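Local coordinates for MobA-like NTP transferase domain-containing protein (Thermus thermophilus, PDB 2DPW) that is of unverified function but, judging from its MobA-like family, probably transfers nucleotidyl groups, at residues 34-45 with 92-103. Numbering follows the deposited sequence.
Sequences MVEWVLEALYAA and GDIPHLTEEAVR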
# COMPACT_ATOMS: atom_id res chain seq x y z
N MSE A 34 -16.38 1.06 3.63
CA MSE A 34 -15.34 0.74 2.66
C MSE A 34 -14.24 -0.27 3.03
O MSE A 34 -13.96 -1.21 2.28
CB MSE A 34 -14.68 2.06 2.28
CG MSE A 34 -13.63 1.95 1.24
SE MSE A 34 -12.92 3.69 0.98
CE MSE A 34 -14.31 4.40 -0.15
N VAL A 35 -13.60 -0.07 4.18
CA VAL A 35 -12.52 -0.92 4.62
C VAL A 35 -12.87 -2.39 4.87
O VAL A 35 -11.99 -3.27 4.82
CB VAL A 35 -11.88 -0.35 5.90
CG1 VAL A 35 -12.86 -0.46 7.04
CG2 VAL A 35 -10.56 -1.08 6.22
N GLU A 36 -14.14 -2.68 5.12
CA GLU A 36 -14.55 -4.06 5.37
C GLU A 36 -14.37 -4.95 4.15
O GLU A 36 -14.23 -6.17 4.27
CB GLU A 36 -16.00 -4.13 5.85
CG GLU A 36 -16.20 -3.40 7.16
CD GLU A 36 -17.62 -3.52 7.69
OE1 GLU A 36 -18.52 -3.89 6.90
OE2 GLU A 36 -17.82 -3.23 8.90
N TRP A 37 -14.37 -4.32 2.97
CA TRP A 37 -14.18 -5.06 1.72
C TRP A 37 -12.73 -5.52 1.74
O TRP A 37 -12.40 -6.61 1.28
CB TRP A 37 -14.44 -4.15 0.52
CG TRP A 37 -15.86 -3.67 0.46
CD1 TRP A 37 -16.31 -2.38 0.59
CD2 TRP A 37 -17.03 -4.48 0.30
NE1 TRP A 37 -17.68 -2.34 0.53
CE2 TRP A 37 -18.15 -3.61 0.35
CE3 TRP A 37 -17.24 -5.85 0.13
CZ2 TRP A 37 -19.46 -4.08 0.22
CZ3 TRP A 37 -18.54 -6.32 0.01
CH2 TRP A 37 -19.64 -5.43 0.05
N VAL A 38 -11.87 -4.68 2.30
CA VAL A 38 -10.47 -5.01 2.39
C VAL A 38 -10.27 -6.13 3.41
O VAL A 38 -9.58 -7.12 3.14
CB VAL A 38 -9.64 -3.78 2.81
CG1 VAL A 38 -8.16 -4.13 2.89
CG2 VAL A 38 -9.86 -2.65 1.80
N LEU A 39 -10.89 -5.98 4.58
CA LEU A 39 -10.80 -6.98 5.64
C LEU A 39 -11.32 -8.31 5.11
O LEU A 39 -10.69 -9.34 5.28
CB LEU A 39 -11.62 -6.57 6.85
CG LEU A 39 -11.17 -5.32 7.61
CD1 LEU A 39 -12.20 -4.99 8.68
CD2 LEU A 39 -9.79 -5.54 8.23
N GLU A 40 -12.48 -8.27 4.46
CA GLU A 40 -13.05 -9.48 3.90
C GLU A 40 -12.02 -10.16 2.99
O GLU A 40 -11.80 -11.37 3.06
CB GLU A 40 -14.31 -9.16 3.07
CG GLU A 40 -15.51 -8.67 3.87
CD GLU A 40 -16.02 -9.68 4.91
OE1 GLU A 40 -15.47 -10.79 5.02
OE2 GLU A 40 -16.98 -9.34 5.63
N ALA A 41 -11.38 -9.36 2.14
CA ALA A 41 -10.39 -9.87 1.20
C ALA A 41 -9.17 -10.49 1.88
O ALA A 41 -8.66 -11.52 1.44
CB ALA A 41 -9.94 -8.74 0.28
N LEU A 42 -8.71 -9.87 2.96
CA LEU A 42 -7.55 -10.38 3.67
C LEU A 42 -7.81 -11.74 4.31
O LEU A 42 -7.05 -12.69 4.09
CB LEU A 42 -7.10 -9.36 4.72
CG LEU A 42 -6.66 -8.03 4.10
CD1 LEU A 42 -6.29 -7.02 5.17
CD2 LEU A 42 -5.48 -8.28 3.17
N TYR A 43 -8.88 -11.83 5.10
CA TYR A 43 -9.25 -13.09 5.75
C TYR A 43 -9.42 -14.12 4.65
O TYR A 43 -8.88 -15.23 4.71
CB TYR A 43 -10.56 -12.94 6.54
CG TYR A 43 -10.42 -12.28 7.90
CD1 TYR A 43 -9.72 -12.91 8.93
CD2 TYR A 43 -11.00 -11.04 8.17
CE1 TYR A 43 -9.60 -12.33 10.19
CE2 TYR A 43 -10.89 -10.44 9.42
CZ TYR A 43 -10.19 -11.10 10.43
OH TYR A 43 -10.06 -10.51 11.67
N ALA A 44 -10.16 -13.72 3.62
CA ALA A 44 -10.41 -14.58 2.48
C ALA A 44 -9.13 -15.28 1.99
O ALA A 44 -9.15 -16.46 1.68
CB ALA A 44 -11.04 -13.77 1.35
N ALA A 45 -8.03 -14.54 1.92
CA ALA A 45 -6.79 -15.16 1.44
C ALA A 45 -6.02 -15.86 2.56
O ALA A 45 -4.86 -16.23 2.38
CB ALA A 45 -5.92 -14.12 0.73
N GLY A 92 -6.89 1.18 4.03
CA GLY A 92 -8.29 0.81 4.05
C GLY A 92 -9.20 1.44 3.00
O GLY A 92 -10.41 1.42 3.18
N ASP A 93 -8.63 1.96 1.91
CA ASP A 93 -9.44 2.61 0.88
C ASP A 93 -9.37 1.99 -0.51
O ASP A 93 -9.49 2.68 -1.52
CB ASP A 93 -9.08 4.09 0.79
CG ASP A 93 -7.72 4.31 0.20
OD1 ASP A 93 -6.85 3.43 0.39
OD2 ASP A 93 -7.52 5.37 -0.43
N ILE A 94 -9.13 0.68 -0.56
CA ILE A 94 -9.09 -0.02 -1.83
C ILE A 94 -10.14 -1.12 -1.68
O ILE A 94 -9.81 -2.29 -1.53
CB ILE A 94 -7.70 -0.64 -2.12
CG1 ILE A 94 -7.07 -1.18 -0.83
CG2 ILE A 94 -6.82 0.40 -2.82
CD1 ILE A 94 -5.80 -2.02 -1.06
N PRO A 95 -11.42 -0.73 -1.71
CA PRO A 95 -12.59 -1.60 -1.58
C PRO A 95 -12.76 -2.66 -2.67
O PRO A 95 -13.55 -3.60 -2.51
CB PRO A 95 -13.75 -0.60 -1.57
CG PRO A 95 -13.27 0.44 -2.51
CD PRO A 95 -11.85 0.64 -2.04
N HIS A 96 -12.04 -2.52 -3.78
CA HIS A 96 -12.12 -3.48 -4.86
C HIS A 96 -11.16 -4.64 -4.65
O HIS A 96 -11.14 -5.59 -5.43
CB HIS A 96 -11.79 -2.83 -6.21
CG HIS A 96 -12.73 -1.73 -6.59
ND1 HIS A 96 -12.41 -0.40 -6.45
CD2 HIS A 96 -13.98 -1.77 -7.10
CE1 HIS A 96 -13.42 0.34 -6.85
NE2 HIS A 96 -14.39 -0.47 -7.25
N LEU A 97 -10.36 -4.56 -3.59
CA LEU A 97 -9.39 -5.60 -3.29
C LEU A 97 -10.05 -6.98 -3.20
O LEU A 97 -11.07 -7.15 -2.52
CB LEU A 97 -8.65 -5.30 -1.98
CG LEU A 97 -7.50 -6.26 -1.63
CD1 LEU A 97 -6.31 -6.00 -2.54
CD2 LEU A 97 -7.10 -6.09 -0.18
N THR A 98 -9.46 -7.96 -3.88
CA THR A 98 -9.96 -9.33 -3.92
C THR A 98 -8.95 -10.32 -3.36
O THR A 98 -7.75 -10.05 -3.33
CB THR A 98 -10.27 -9.76 -5.35
OG1 THR A 98 -9.06 -9.80 -6.11
CG2 THR A 98 -11.20 -8.80 -6.00
N GLU A 99 -9.46 -11.48 -2.95
CA GLU A 99 -8.64 -12.55 -2.41
C GLU A 99 -7.64 -13.01 -3.47
O GLU A 99 -6.48 -13.29 -3.16
CB GLU A 99 -9.54 -13.72 -1.99
CG GLU A 99 -8.83 -15.07 -1.84
CD GLU A 99 -9.78 -16.20 -1.48
OE1 GLU A 99 -11.01 -15.97 -1.50
OE2 GLU A 99 -9.31 -17.32 -1.20
N GLU A 100 -8.09 -13.09 -4.71
CA GLU A 100 -7.22 -13.52 -5.79
C GLU A 100 -6.02 -12.60 -5.89
O GLU A 100 -4.87 -13.05 -6.00
CB GLU A 100 -7.99 -13.54 -7.11
CG GLU A 100 -7.34 -14.39 -8.18
CD GLU A 100 -8.21 -14.53 -9.40
OE1 GLU A 100 -9.45 -14.49 -9.24
OE2 GLU A 100 -7.68 -14.70 -10.52
N ALA A 101 -6.29 -11.30 -5.84
CA ALA A 101 -5.24 -10.29 -5.90
C ALA A 101 -4.28 -10.48 -4.72
O ALA A 101 -3.07 -10.43 -4.86
CB ALA A 101 -5.86 -8.90 -5.86
N VAL A 102 -4.84 -10.70 -3.54
CA VAL A 102 -4.00 -10.89 -2.37
C VAL A 102 -3.09 -12.12 -2.47
O VAL A 102 -1.89 -12.04 -2.20
CB VAL A 102 -4.86 -10.98 -1.10
CG1 VAL A 102 -3.99 -11.39 0.08
CG2 VAL A 102 -5.52 -9.64 -0.83
N ARG A 103 -3.67 -13.25 -2.86
CA ARG A 103 -2.88 -14.46 -2.96
C ARG A 103 -1.80 -14.37 -4.01
O ARG A 103 -0.73 -14.95 -3.85
CB ARG A 103 -3.79 -15.66 -3.21
CG ARG A 103 -4.60 -16.01 -1.97
CD ARG A 103 -5.36 -17.31 -2.06
NE ARG A 103 -5.69 -17.76 -0.71
CZ ARG A 103 -6.52 -18.75 -0.42
NH1 ARG A 103 -7.13 -19.43 -1.39
NH2 ARG A 103 -6.74 -19.07 0.85
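P95 packs against M34 and W37 where helix 35-44 of this GT-A-type, Rossmann-like domain meets the loop that follows strand 86-91 and the start of helix 99-108. Helix 35-44 packs on strands 4-8 and 48-52, and the short axes of the two helices come within 8.4 Å, inclined at 56°.

At the loop end, P95 CB meets both M34 CG, at 3.8 Å, and W37 CD1, and the proline and indole side chains cross nearly at right angles. M34 is a selenomethionine; with CG anti to the backbone N (chi1 -177°), its chain runs out past the proline, and M34 SE reaches D93 CA at 3.6 Å. G92 O lies by V35 CA and M34 CG. The indole NE1 bonds elsewhere, to the carbonyl of Y29, a residue that also touches P95.

In the middle, V38 uses both branches. CG2 rests against I94 O, a carbonyl that also takes the N-H of L97 in the turn 94-97, while V38 CG1 meets L97 CD2 at 3.8 Å. That same leucine methyl packs on A41 CB, and L42 carries the apolar layer on toward A5 and V7 of strand 4-8.

Just past the helix end, A45, which with P95 buries the most surface, sets its CB against V102 CG1 and the R103 CG methylene. E99 stretches its extended chain beside A44 and A45, and E99 OE2 pairs by charge with R103 NH1 (3.0 Å), above the guanidinium plane and off toward its rim, with no N-H pointing at it. With an alanine here the carboxylate goes, which would probably leave R103 without this acidic mate and take away part of the cover over A44. The guanidinium is turned so that A45 O lies at its edge, 3.5 Å from R103 NE.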